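Local coordinates for protein RNA silencing suppressor p19 (Tomato bushy stunt virus, PDB 4J39) that suppresses RNA silencing by binding siRNA duplexes as a homodimer, probably acting as a molecular caliper that selects them by the length of their double-stranded region, at residues W41-K45 with V46-R50; R79-F83 with D84-C88. All coordinates share one frame; numbering follows the deposited sequence.

Interaction 1 (W41-K45 with V46-R50); sequences WGFGK and VVFKR. With SO4 (sulfate ion), chain C; nucleotides of chain B.
A beta hairpin with a two-residue loop (Gly-44 and Lys-45), closed by a type II' turn from Phe-43 to Val-46, joins the outermost strand of this chain's sheet, 46-53, to strand 36-43 in the four-stranded antiparallel sheet of the p19 core. Trp-41 pairs with Phe-48 and Phe-43 with Val-46 in hydrogen-bonded fashion; between them Gly-42 and Val-47 form the non-hydrogen-bonded pair. Phe-48 N reaches Trp-41 O at 2.8 Å. At the turn, Val-46 N hydrogen-bonds to Phe-43 O. Gly-44 sits at the second turn position with positive phi, the conformation that favours glycine there.

Trp-41, Phe-43, Val-46 and Phe-48 share the sheet face that helices 70-78 and 108-124 cover in part. Phe-43 and Phe-48 cross at about a right angle, with Phe-43 CD1 3.9 Å from Phe-48 CE2. At the turn, Lys-45 runs out extended to the RNA: its CE lies 3.4 Å from O2' of A8 of chain B, and NZ makes a weak hydrogen bond to O3'.

A sulfate, probably from the crystallisation liquor, lies at the edge of the Phe-48 ring. Arg-50 bends at chi2 (-71°), and its NH1 binds both Lys-49 O, 2.8 Å away and in the guanidinium plane, and sulfate O1; NH2 donates to sulfate O4 at 3.0 Å.

Interaction 2 (R79-F83 with D84-C88); sequences RFFGF and DQIGC. With nucleotides of chain D.
Apolar packing between Phe-81 and Ile-86 closes the neck of this loop. The two side chains cross at about a right angle, and the methyl CD1 of Ile-86 meets the edge of the Phe-81 ring in its plane, 3.6 Å from CD1 of the phenylalanine. Ile-86 has CG1 between its backbone N and carbonyl carbon (chi1 59°), and the extended second torsion carries the methyl across to the opposing arm. The same methyl also touches Phe-80, lying 3.8 Å from its CB, while the Phe-80 ring leads away from the contact and has CG of Arg-79 over the centre of one face.

At the tip, a ring meets a carboxylate in van der Waals contact between sequence neighbours: Asp-84 OD1 approaches Phe-83 CD2 at 3.7 Å, with ring and carboxylate planes 36° apart.

The segment links helix 70-78 to strand 87-94, and Gly-87 and Cys-88 begin that strand. The 84-88 arm runs along the RNA backbone as it enters the sheet whose face p19 lays against the duplex.

Polar links run through water and nucleotides. One water bridges the two arms, accepting from Gly-82 N and donating to Asp-84 O at 2.8 Å. Gln-85, extended beyond CG, gives its NE2 to OP1 of C14 of chain D, a fairly straight bond of 2.9 Å (N-H...O 161°). Its OE1 accepts from Arg-106 N, which fixes the rotation of the amide and leaves NE2 facing the phosphate. G13 of chain D donates a weak hydrogen bond from O2' to Gln-85 O, and Gly-87 CA comes within 3.4 Å of the G13 sugar oxygen O4'.

In the fold
Interaction 1 comes first along the chain and closes before interaction 2 opens; helices 58-65 and 70-78 lie between them. Their centres are about 13 Å apart, on the same side of the chain's centre, and they meet where strands 36-43 and 87-94 run side by side in the antiparallel sheet. A probable backbone hydrogen bond from Gly-44 N to Gly-87 O ties the hairpin turn to the start of strand 87-94, and Val-46 packs against the Phe-80 ring. Each touches a different strand of the RNA: chain B through Lys-45, chain D through Gln-85 and its neighbours. One end of the sheet thus contacts both backbones of the duplex.

Interaction 1 (W41-K45 with V46-R50)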
# COMPACT_ATOMS: atom_id res chain seq x y z
N TRP A 41 4.10 -3.83 -11.78
CA TRP A 41 5.30 -4.17 -11.12
C TRP A 41 6.47 -3.43 -11.82
O TRP A 41 6.52 -3.43 -13.05
CB TRP A 41 5.62 -5.59 -11.21
CG TRP A 41 5.02 -6.55 -10.10
CD1 TRP A 41 3.97 -7.38 -10.23
CD2 TRP A 41 5.51 -6.68 -8.79
NE1 TRP A 41 3.79 -8.03 -9.07
CE2 TRP A 41 4.68 -7.60 -8.13
CE3 TRP A 41 6.51 -6.07 -8.08
CZ2 TRP A 41 4.90 -7.92 -6.85
CZ3 TRP A 41 6.69 -6.36 -6.75
CH2 TRP A 41 5.87 -7.33 -6.17
N GLY A 42 7.23 -2.75 -10.99
CA GLY A 42 8.41 -1.96 -11.40
C GLY A 42 9.64 -2.50 -10.74
O GLY A 42 9.69 -2.72 -9.52
N PHE A 43 10.72 -2.66 -11.56
CA PHE A 43 12.04 -3.08 -11.14
C PHE A 43 13.10 -2.15 -11.71
O PHE A 43 13.28 -2.12 -12.94
CB PHE A 43 12.38 -4.52 -11.50
CG PHE A 43 11.22 -5.50 -11.31
CD1 PHE A 43 10.60 -6.07 -12.39
CD2 PHE A 43 10.80 -5.82 -10.03
CE1 PHE A 43 9.47 -6.93 -12.24
CE2 PHE A 43 9.70 -6.71 -9.84
CZ PHE A 43 9.07 -7.28 -10.92
N GLY A 44 13.69 -1.36 -10.86
CA GLY A 44 14.49 -0.19 -11.32
C GLY A 44 13.68 0.67 -12.25
O GLY A 44 12.59 1.17 -11.87
N LYS A 45 14.15 0.81 -13.51
CA LYS A 45 13.48 1.67 -14.49
C LYS A 45 12.33 1.00 -15.27
O LYS A 45 11.58 1.68 -16.00
CB LYS A 45 14.52 2.27 -15.54
CG LYS A 45 15.65 2.99 -14.94
CD LYS A 45 16.26 3.95 -16.05
CE LYS A 45 17.43 4.83 -15.58
NZ LYS A 45 17.57 6.05 -16.61
N VAL A 46 12.18 -0.32 -15.17
CA VAL A 46 11.39 -1.05 -16.10
C VAL A 46 10.04 -1.31 -15.38
O VAL A 46 10.09 -1.70 -14.21
CB VAL A 46 12.05 -2.36 -16.44
CG1 VAL A 46 11.23 -3.17 -17.47
CG2 VAL A 46 13.51 -2.10 -17.01
N VAL A 47 8.93 -1.00 -16.04
CA VAL A 47 7.60 -1.21 -15.45
C VAL A 47 6.74 -2.09 -16.37
O VAL A 47 6.79 -1.97 -17.63
CB VAL A 47 6.93 0.11 -15.08
CG1 VAL A 47 6.70 0.96 -16.31
CG2 VAL A 47 5.51 -0.16 -14.34
N PHE A 48 6.00 -3.04 -15.74
CA PHE A 48 5.15 -3.96 -16.43
C PHE A 48 3.73 -3.71 -15.87
O PHE A 48 3.64 -3.47 -14.68
CB PHE A 48 5.49 -5.40 -16.18
CG PHE A 48 6.93 -5.77 -16.55
CD1 PHE A 48 7.15 -6.32 -17.81
CD2 PHE A 48 7.97 -5.64 -15.64
CE1 PHE A 48 8.43 -6.73 -18.17
CE2 PHE A 48 9.29 -6.08 -16.02
CZ PHE A 48 9.48 -6.56 -17.29
N LYS A 49 2.77 -3.71 -16.75
CA LYS A 49 1.40 -3.27 -16.35
C LYS A 49 0.31 -4.20 -16.82
O LYS A 49 0.39 -4.79 -17.91
CB LYS A 49 1.08 -1.91 -16.85
CG LYS A 49 1.90 -0.75 -16.28
CD LYS A 49 1.63 0.59 -17.05
CE LYS A 49 2.52 1.78 -16.48
NZ LYS A 49 1.86 3.12 -16.70
N ARG A 50 -0.78 -4.34 -16.03
CA ARG A 50 -1.92 -5.10 -16.46
C ARG A 50 -3.24 -4.39 -16.09
O ARG A 50 -3.34 -3.83 -14.96
CB ARG A 50 -2.01 -6.56 -15.89
CG ARG A 50 -1.01 -7.56 -16.35
CD ARG A 50 -1.30 -7.91 -17.79
NE ARG A 50 -0.32 -8.89 -18.31
CZ ARG A 50 0.85 -8.57 -18.85
NH1 ARG A 50 1.29 -7.31 -18.89
NH2 ARG A 50 1.59 -9.53 -19.32
S SO4 C . 4.49 -7.51 -20.63
O1 SO4 C . 4.17 -7.48 -19.15
O2 SO4 C . 5.97 -7.56 -20.78
O3 SO4 C . 3.99 -6.33 -21.23
O4 SO4 C . 3.88 -8.67 -21.13
P A B 8 18.09 12.36 -13.79
OP1 A B 8 18.32 12.42 -15.24
OP2 A B 8 17.22 13.44 -13.31
O5' A B 8 17.47 10.89 -13.44
C5' A B 8 18.21 9.70 -13.73
C4' A B 8 17.63 8.44 -13.15
O4' A B 8 17.90 8.30 -11.73
C3' A B 8 16.11 8.36 -13.26
O3' A B 8 15.77 8.09 -14.62
C2' A B 8 15.82 7.25 -12.26
O2' A B 8 16.25 5.95 -12.63
C1' A B 8 16.72 7.73 -11.14
N9 A B 8 16.02 8.66 -10.22
C8 A B 8 15.97 10.03 -10.20
N7 A B 8 15.22 10.51 -9.24
C5 A B 8 14.76 9.41 -8.53
C6 A B 8 13.92 9.26 -7.37
N6 A B 8 13.32 10.27 -6.65
N1 A B 8 13.64 7.98 -7.00
C2 A B 8 14.19 6.98 -7.71
N3 A B 8 14.95 7.01 -8.80
C4 A B 8 15.22 8.26 -9.17

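Interaction 2 (R79-F83 with D84-C88)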
# COMPACT_ATOMS: atom_id res chain seq x y z
N ARG A 79 16.39 -10.63 -13.62
CA ARG A 79 17.03 -10.12 -14.84
C ARG A 79 17.75 -8.80 -14.64
O ARG A 79 18.69 -8.43 -15.40
CB ARG A 79 15.91 -9.97 -15.87
CG ARG A 79 16.31 -9.37 -17.22
CD ARG A 79 17.44 -10.19 -17.79
NE ARG A 79 17.81 -9.67 -19.07
CZ ARG A 79 18.60 -8.58 -19.19
NH1 ARG A 79 19.08 -7.95 -18.15
NH2 ARG A 79 18.92 -8.17 -20.42
N PHE A 80 17.24 -8.02 -13.71
CA PHE A 80 17.67 -6.67 -13.48
C PHE A 80 18.63 -6.53 -12.29
O PHE A 80 19.04 -5.42 -11.97
CB PHE A 80 16.48 -5.77 -13.26
CG PHE A 80 15.54 -5.73 -14.41
CD1 PHE A 80 15.81 -4.93 -15.54
CD2 PHE A 80 14.41 -6.53 -14.42
CE1 PHE A 80 14.93 -4.91 -16.63
CE2 PHE A 80 13.55 -6.50 -15.49
CZ PHE A 80 13.79 -5.70 -16.60
N PHE A 81 18.92 -7.65 -11.64
CA PHE A 81 19.71 -7.66 -10.42
C PHE A 81 21.23 -7.74 -10.71
O PHE A 81 21.68 -8.09 -11.78
CB PHE A 81 19.34 -8.85 -9.49
CG PHE A 81 17.93 -8.75 -8.87
CD1 PHE A 81 17.22 -7.55 -8.94
CD2 PHE A 81 17.36 -9.85 -8.20
CE1 PHE A 81 15.96 -7.45 -8.38
CE2 PHE A 81 16.05 -9.72 -7.64
CZ PHE A 81 15.41 -8.53 -7.72
N GLY A 82 21.94 -7.34 -9.69
CA GLY A 82 23.37 -7.40 -9.59
C GLY A 82 23.79 -7.10 -8.15
O GLY A 82 23.02 -7.27 -7.18
N PHE A 83 25.05 -6.67 -8.00
CA PHE A 83 25.59 -6.35 -6.70
C PHE A 83 24.79 -5.21 -5.96
O PHE A 83 24.36 -5.38 -4.81
CB PHE A 83 27.10 -5.96 -6.85
CG PHE A 83 27.76 -5.68 -5.54
CD1 PHE A 83 28.13 -6.75 -4.70
CD2 PHE A 83 27.93 -4.36 -5.11
CE1 PHE A 83 28.72 -6.50 -3.42
CE2 PHE A 83 28.51 -4.08 -3.85
CZ PHE A 83 28.90 -5.16 -2.99
N ASP A 84 24.57 -4.08 -6.63
CA ASP A 84 23.81 -2.99 -6.02
C ASP A 84 22.25 -3.32 -5.97
O ASP A 84 21.74 -3.95 -6.86
CB ASP A 84 24.04 -1.70 -6.77
CG ASP A 84 25.24 -0.90 -6.24
OD1 ASP A 84 25.89 -1.30 -5.25
OD2 ASP A 84 25.50 0.19 -6.83
N GLN A 85 21.57 -2.89 -4.89
CA GLN A 85 20.11 -2.98 -4.74
C GLN A 85 19.44 -2.03 -5.70
O GLN A 85 19.97 -0.94 -6.00
CB GLN A 85 19.78 -2.67 -3.27
CG GLN A 85 18.40 -2.89 -2.92
CD GLN A 85 18.16 -2.93 -1.46
OE1 GLN A 85 17.47 -3.83 -1.02
NE2 GLN A 85 18.61 -1.92 -0.70
N ILE A 86 18.31 -2.45 -6.28
CA ILE A 86 17.46 -1.54 -7.06
C ILE A 86 16.08 -1.41 -6.37
O ILE A 86 15.74 -2.25 -5.54
CB ILE A 86 17.22 -2.13 -8.47
CG1 ILE A 86 16.54 -3.52 -8.46
CG2 ILE A 86 18.59 -2.19 -9.22
CD1 ILE A 86 16.33 -4.14 -9.88
N GLY A 87 15.32 -0.41 -6.78
CA GLY A 87 14.00 -0.18 -6.20
C GLY A 87 12.97 -1.06 -6.87
O GLY A 87 12.88 -1.15 -8.09
N CYS A 88 12.09 -1.63 -6.07
CA CYS A 88 11.02 -2.47 -6.59
C CYS A 88 9.67 -2.06 -6.04
O CYS A 88 9.64 -1.62 -4.90
CB CYS A 88 11.15 -3.91 -6.15
SG CYS A 88 12.72 -4.74 -6.70
P G D 13 14.13 2.37 -0.01
OP1 G D 13 14.40 1.13 0.79
OP2 G D 13 14.28 3.71 0.59
O5' G D 13 15.09 2.30 -1.30
C5' G D 13 15.18 1.11 -2.04
C4' G D 13 16.04 1.32 -3.27
O4' G D 13 15.33 2.21 -4.14
C3' G D 13 17.40 2.02 -3.09
O3' G D 13 18.36 1.06 -2.64
C2' G D 13 17.67 2.51 -4.50
O2' G D 13 18.02 1.49 -5.38
C1' G D 13 16.28 3.02 -4.83
N9 G D 13 16.02 4.39 -4.49
C8 G D 13 15.34 4.90 -3.43
N7 G D 13 15.24 6.22 -3.42
C5 G D 13 15.99 6.59 -4.53
C6 G D 13 16.34 7.90 -5.06
O6 G D 13 16.00 9.01 -4.65
N1 G D 13 17.16 7.86 -6.23
C2 G D 13 17.63 6.72 -6.81
N2 G D 13 18.43 6.88 -7.90
N3 G D 13 17.35 5.48 -6.32
C4 G D 13 16.48 5.49 -5.20
P C D 14 19.65 1.56 -1.76
OP1 C D 14 20.29 0.31 -1.30
OP2 C D 14 19.23 2.50 -0.78
O5' C D 14 20.55 2.42 -2.74
C5' C D 14 21.10 1.79 -3.84
C4' C D 14 21.82 2.71 -4.80
O4' C D 14 20.87 3.56 -5.48
C3' C D 14 22.79 3.71 -4.14
O3' C D 14 24.07 3.15 -3.85
C2' C D 14 22.89 4.77 -5.22
O2' C D 14 23.65 4.30 -6.31
C1' C D 14 21.41 4.88 -5.59
N1 C D 14 20.63 5.86 -4.78
C2 C D 14 20.77 7.21 -5.13
O2 C D 14 21.49 7.56 -6.08
N3 C D 14 20.06 8.13 -4.43
C4 C D 14 19.29 7.73 -3.41
N4 C D 14 18.62 8.70 -2.78
C5 C D 14 19.17 6.37 -3.00
C6 C D 14 19.86 5.50 -3.72
O HOH W 1 19.99 -6.09 -7.38